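Local structure of alpha-actinin-like protein 1 (Schizosaccharomyces pombe, 5BVR) at residues A163-H168 with D192-S197; L132-R137 with A230-D235. The protein binds actin filaments through its tandem calponin-homology domains and helps form and organise the actin ring in cytokinesis and septation. All coordinates share one frame; numbering follows the deposited sequence.

How the contacts relate
Both contacts belong to the second calponin-homology domain of the actin-binding domain, and their centres lie about 12 Å apart. Four helices supply the segments. Along the chain they come in the order 127-138, 159-168, 183-198 and 217-234. Contact 2 joins the first to the last, and contact 1 joins the two between them. Leu164 of contact 1 meets both Trp134 and Phe231 of contact 2, so the contacts share one packed core. At its border sits a zinc ion that takes His168 from contact 1 and Asp235 from contact 2. The ion thus ties the end of helix 159-168 to the residue that follows helix 217-234.

Contact 1 (A163-H168 with D192-S197); sequences ALIHQH and DIAQKS. With ZN (zinc ion), chain B.
Ile165 meets Ile193 and Ala194 in a small apolar contact within the calponin-homology fold, between helix 159-168 and helix 183-198. The backbones come closest at Ile165 and Ala194, whose CA atoms are 7.3 Å apart. No hydrogen bond crosses.

The side chain of Ile165 carries its half of the contact. Its CB points toward the other helix and forks there. The CG2 branch lies anti to the backbone N and reaches Ile193 CG2 at 4.0 Å, methyl against methyl. The CG1 branch starts beside the backbone N (chi1 -67°) and runs on extended to CD1. CD1 ends beside Ala194, 4.1 Å from Ala194 N and 4.2 Å from Ala194 CB. One isoleucine thus touches two successive residues with two different methyls. Ile193 has nearly the same torsions, and its CG2 is likewise the methyl that makes the contact. Tyr227 of helix 217-234 packs against both Ile165 and Ala194, which places the pair in the core of the domain.

At the end of helix 159-168, Gln167 folds back on its own helix, and its NE2 donates to Leu164 O at 2.9 Å, in the carbonyl plane and on a lone pair. The bond is bent, with an angle of 142° at the hydrogen, and Leu164 O is tilted from the Gln167 amide plane. The same NE2 also donates to a water on the zinc ion, a second-shell link. Asp235 completes the protein ligands, and the ring of His168 binds the zinc through ND1 at 1.9 Å.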
# COMPACT_ATOMS: atom_id res chain seq x y z
N ALA A 163 4.47 -17.04 -8.16
CA ALA A 163 3.86 -17.32 -9.46
C ALA A 163 3.67 -16.02 -10.23
O ALA A 163 3.89 -16.00 -11.45
CB ALA A 163 2.53 -18.00 -9.28
N LEU A 164 3.27 -14.95 -9.55
CA LEU A 164 3.10 -13.67 -10.24
C LEU A 164 4.40 -13.24 -10.88
O LEU A 164 4.42 -12.79 -12.01
CB LEU A 164 2.62 -12.60 -9.27
CG LEU A 164 1.13 -12.56 -8.95
CD1 LEU A 164 0.88 -11.48 -7.90
CD2 LEU A 164 0.29 -12.28 -10.17
N ILE A 165 5.50 -13.36 -10.15
CA ILE A 165 6.81 -12.97 -10.65
C ILE A 165 7.22 -13.88 -11.81
O ILE A 165 7.64 -13.40 -12.87
CB ILE A 165 7.87 -13.02 -9.55
CG1 ILE A 165 7.55 -11.94 -8.51
CG2 ILE A 165 9.26 -12.79 -10.12
CD1 ILE A 165 8.38 -12.04 -7.26
N HIS A 166 7.10 -15.18 -11.60
CA HIS A 166 7.50 -16.13 -12.64
C HIS A 166 6.76 -15.92 -13.97
O HIS A 166 7.37 -15.98 -15.05
CB HIS A 166 7.29 -17.56 -12.14
CG HIS A 166 7.57 -18.60 -13.16
ND1 HIS A 166 6.57 -19.37 -13.72
CD2 HIS A 166 8.73 -19.02 -13.73
CE1 HIS A 166 7.10 -20.21 -14.59
NE2 HIS A 166 8.41 -20.03 -14.60
N GLN A 167 5.45 -15.69 -13.93
CA GLN A 167 4.70 -15.58 -15.17
C GLN A 167 5.05 -14.29 -15.91
O GLN A 167 5.02 -14.23 -17.14
CB GLN A 167 3.20 -15.72 -14.98
CG GLN A 167 2.56 -14.71 -14.08
CD GLN A 167 2.25 -13.42 -14.79
OE1 GLN A 167 1.85 -13.42 -15.96
NE2 GLN A 167 2.40 -12.30 -14.06
N HIS A 168 5.46 -13.28 -15.14
CA HIS A 168 5.84 -12.00 -15.73
C HIS A 168 7.29 -12.03 -16.24
O HIS A 168 7.60 -11.47 -17.31
CB HIS A 168 5.61 -10.91 -14.68
CG HIS A 168 6.22 -9.58 -15.02
ND1 HIS A 168 5.71 -8.74 -16.01
CD2 HIS A 168 7.31 -8.98 -14.51
CE1 HIS A 168 6.47 -7.64 -16.03
NE2 HIS A 168 7.45 -7.78 -15.15
N ASP A 192 12.30 -10.38 -2.32
CA ASP A 192 13.65 -9.93 -2.70
C ASP A 192 13.74 -9.67 -4.20
O ASP A 192 14.25 -8.64 -4.64
CB ASP A 192 14.69 -10.99 -2.32
CG ASP A 192 14.96 -11.07 -0.84
OD1 ASP A 192 14.53 -10.17 -0.09
OD2 ASP A 192 15.62 -12.05 -0.42
N ILE A 193 13.25 -10.60 -4.99
CA ILE A 193 13.30 -10.45 -6.44
C ILE A 193 12.43 -9.27 -6.89
O ILE A 193 12.87 -8.46 -7.72
CB ILE A 193 12.88 -11.73 -7.14
CG1 ILE A 193 13.93 -12.82 -6.90
CG2 ILE A 193 12.71 -11.50 -8.62
CD1 ILE A 193 13.49 -14.19 -7.35
N ALA A 194 11.22 -9.17 -6.36
CA ALA A 194 10.34 -8.03 -6.66
C ALA A 194 11.04 -6.71 -6.41
O ALA A 194 10.99 -5.79 -7.23
CB ALA A 194 9.08 -8.12 -5.81
N GLN A 195 11.73 -6.61 -5.28
CA GLN A 195 12.41 -5.35 -4.94
C GLN A 195 13.64 -5.13 -5.81
O GLN A 195 13.80 -4.07 -6.41
CB GLN A 195 12.78 -5.34 -3.47
CG GLN A 195 13.30 -4.01 -2.97
CD GLN A 195 14.79 -3.88 -3.15
OE1 GLN A 195 15.55 -4.73 -2.69
NE2 GLN A 195 15.21 -2.81 -3.81
N LYS A 196 14.50 -6.14 -5.90
CA LYS A 196 15.81 -5.95 -6.55
C LYS A 196 15.72 -5.85 -8.07
O LYS A 196 16.50 -5.12 -8.69
CB LYS A 196 16.75 -7.07 -6.14
CG LYS A 196 18.14 -6.98 -6.74
CD LYS A 196 19.03 -8.11 -6.25
CE LYS A 196 20.43 -8.02 -6.85
NZ LYS A 196 20.39 -8.04 -8.34
N SER A 197 14.79 -6.57 -8.68
CA SER A 197 14.76 -6.70 -10.13
C SER A 197 13.57 -6.00 -10.76
O SER A 197 13.59 -5.70 -11.96
CB SER A 197 14.76 -8.18 -10.55
OG SER A 197 15.95 -8.82 -10.14
ZN ZN B . 4.13 -8.87 -17.01
O HOH W 1 2.32 -9.49 -15.78
O HOH W 2 4.42 -10.29 -18.40

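Contact 2 (L132-R137 with A230-D235); sequences LLWCQR and AFSTLD. With ZN (zinc ion), chain B.
This is a buried aromatic contact between the first and last helices of the second calponin-homology domain, helix 127-138 and helix 217-234. Trp134 and Phe231 form it. The helices stand well apart here, with 10.5 Å between the nearest CA atoms, Trp134 CA and Ser232 CA, so large side chains bridge the distance.

Trp134 has CG anti to the backbone N (chi1 180°), which carries the indole across to Phe231. The far corner of its six-membered ring does the touching. Trp134 CH2 lies 3.6 Å from Phe231 CD2, and the neighbouring CZ2 also packs on that carbon. Phe231 CD2 sits at the edge of the indole, near its plane. The two ring planes are turned 55° against each other, with centroids 5.9 Å apart, an oblique pair. Leu164 of helix 159-168 touches both rings. Phe228, one turn before Ser232, adds an edge-to-face partner for Trp134.

The polar edge of the indole is joined to Ser232 by water. Trp134 NE1 donates to this water at 2.9 Å, and the water donates to Ser232 OG at 2.8 Å. Ser232 OG is also hydrogen-bonded to Phe228 O within its own helix. The buried indole N-H therefore has a partner, although NE1 and OG do not bond directly.

Just after helix 217-234, Asp235 binds a zinc ion. His168 stacks on the Phe231 ring and binds the same ion, which also holds two waters. Asp235 binds the metal through one oxygen: Asp235 OD2 is 2.0 Å from the zinc, while Asp235 OD1, at 2.9 Å, is not a ligand.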
# COMPACT_ATOMS: atom_id res chain seq x y z
N LEU A 132 -8.19 -8.22 -7.78
CA LEU A 132 -8.33 -9.64 -7.52
C LEU A 132 -8.39 -10.41 -8.83
O LEU A 132 -7.71 -11.42 -9.00
CB LEU A 132 -9.58 -9.93 -6.67
CG LEU A 132 -9.68 -11.38 -6.22
CD1 LEU A 132 -8.57 -11.70 -5.23
CD2 LEU A 132 -11.05 -11.63 -5.63
N LEU A 133 -9.23 -9.95 -9.75
CA LEU A 133 -9.34 -10.64 -11.03
C LEU A 133 -7.99 -10.67 -11.77
O LEU A 133 -7.64 -11.69 -12.33
CB LEU A 133 -10.43 -10.01 -11.89
CG LEU A 133 -10.66 -10.72 -13.22
CD1 LEU A 133 -10.99 -12.17 -13.02
CD2 LEU A 133 -11.78 -10.03 -13.97
N TRP A 134 -7.24 -9.56 -11.76
CA TRP A 134 -5.91 -9.55 -12.35
C TRP A 134 -5.03 -10.64 -11.75
O TRP A 134 -4.37 -11.39 -12.47
CB TRP A 134 -5.27 -8.17 -12.17
CG TRP A 134 -3.90 -8.03 -12.73
CD1 TRP A 134 -3.56 -7.69 -14.02
CD2 TRP A 134 -2.65 -8.18 -12.03
NE1 TRP A 134 -2.20 -7.61 -14.15
CE2 TRP A 134 -1.62 -7.91 -12.94
CE3 TRP A 134 -2.31 -8.50 -10.71
CZ2 TRP A 134 -0.29 -7.97 -12.59
CZ3 TRP A 134 -0.97 -8.54 -10.37
CH2 TRP A 134 0.02 -8.28 -11.30
N CYS A 135 -5.04 -10.76 -10.43
CA CYS A 135 -4.26 -11.81 -9.78
C CYS A 135 -4.71 -13.19 -10.22
O CYS A 135 -3.88 -14.06 -10.46
CB CYS A 135 -4.41 -11.69 -8.27
SG CYS A 135 -3.60 -10.23 -7.53
N GLN A 136 -6.01 -13.39 -10.31
CA GLN A 136 -6.54 -14.67 -10.76
C GLN A 136 -6.14 -15.01 -12.19
O GLN A 136 -5.73 -16.15 -12.47
CB GLN A 136 -8.06 -14.71 -10.60
CG GLN A 136 -8.50 -14.62 -9.17
CD GLN A 136 -10.00 -14.44 -9.00
OE1 GLN A 136 -10.70 -13.92 -9.87
NE2 GLN A 136 -10.51 -14.86 -7.85
N ARG A 137 -6.27 -14.03 -13.09
CA ARG A 137 -5.92 -14.28 -14.48
C ARG A 137 -4.42 -14.54 -14.65
O ARG A 137 -4.01 -15.46 -15.39
CB ARG A 137 -6.37 -13.11 -15.36
CG ARG A 137 -7.89 -12.99 -15.50
CD ARG A 137 -8.54 -14.07 -16.42
NE ARG A 137 -9.96 -13.76 -16.60
CZ ARG A 137 -10.94 -14.18 -15.82
NH1 ARG A 137 -10.70 -15.02 -14.80
NH2 ARG A 137 -12.18 -13.76 -16.04
N ALA A 230 3.50 -2.01 -11.28
CA ALA A 230 4.84 -2.19 -11.84
C ALA A 230 4.81 -3.10 -13.05
O ALA A 230 5.40 -2.77 -14.09
CB ALA A 230 5.80 -2.73 -10.78
N PHE A 231 4.14 -4.24 -12.93
CA PHE A 231 4.10 -5.19 -14.04
C PHE A 231 3.46 -4.52 -15.25
O PHE A 231 3.95 -4.65 -16.38
CB PHE A 231 3.32 -6.46 -13.68
CG PHE A 231 4.01 -7.39 -12.73
CD1 PHE A 231 5.21 -7.08 -12.11
CD2 PHE A 231 3.44 -8.63 -12.49
CE1 PHE A 231 5.81 -8.00 -11.25
CE2 PHE A 231 4.04 -9.54 -11.64
CZ PHE A 231 5.23 -9.21 -11.02
N SER A 232 2.33 -3.86 -15.02
CA SER A 232 1.60 -3.24 -16.12
C SER A 232 2.45 -2.19 -16.83
O SER A 232 2.46 -2.10 -18.06
CB SER A 232 0.29 -2.63 -15.65
OG SER A 232 -0.59 -3.62 -15.12
N THR A 233 3.15 -1.38 -16.06
CA THR A 233 3.99 -0.33 -16.63
C THR A 233 5.14 -0.93 -17.40
O THR A 233 5.44 -0.50 -18.52
CB THR A 233 4.49 0.58 -15.51
OG1 THR A 233 3.36 1.24 -14.93
CG2 THR A 233 5.47 1.63 -16.03
N LEU A 234 5.77 -1.93 -16.81
CA LEU A 234 6.92 -2.55 -17.45
C LEU A 234 6.53 -3.31 -18.71
O LEU A 234 7.36 -3.46 -19.61
CB LEU A 234 7.66 -3.45 -16.46
CG LEU A 234 8.41 -2.71 -15.36
CD1 LEU A 234 8.78 -3.64 -14.18
CD2 LEU A 234 9.65 -2.02 -15.92
N ASP A 235 5.28 -3.79 -18.77
CA ASP A 235 4.79 -4.53 -19.93
C ASP A 235 4.26 -3.66 -21.08
O ASP A 235 3.84 -4.22 -22.10
CB ASP A 235 3.71 -5.52 -19.50
CG ASP A 235 4.27 -6.66 -18.68
OD1 ASP A 235 5.49 -6.91 -18.70
OD2 ASP A 235 3.46 -7.28 -17.98
ZN ZN B . 4.13 -8.87 -17.01
O HOH W 3 -0.79 -6.18 -16.24
O HOH W 1 2.32 -9.49 -15.78
O HOH W 2 4.42 -10.29 -18.40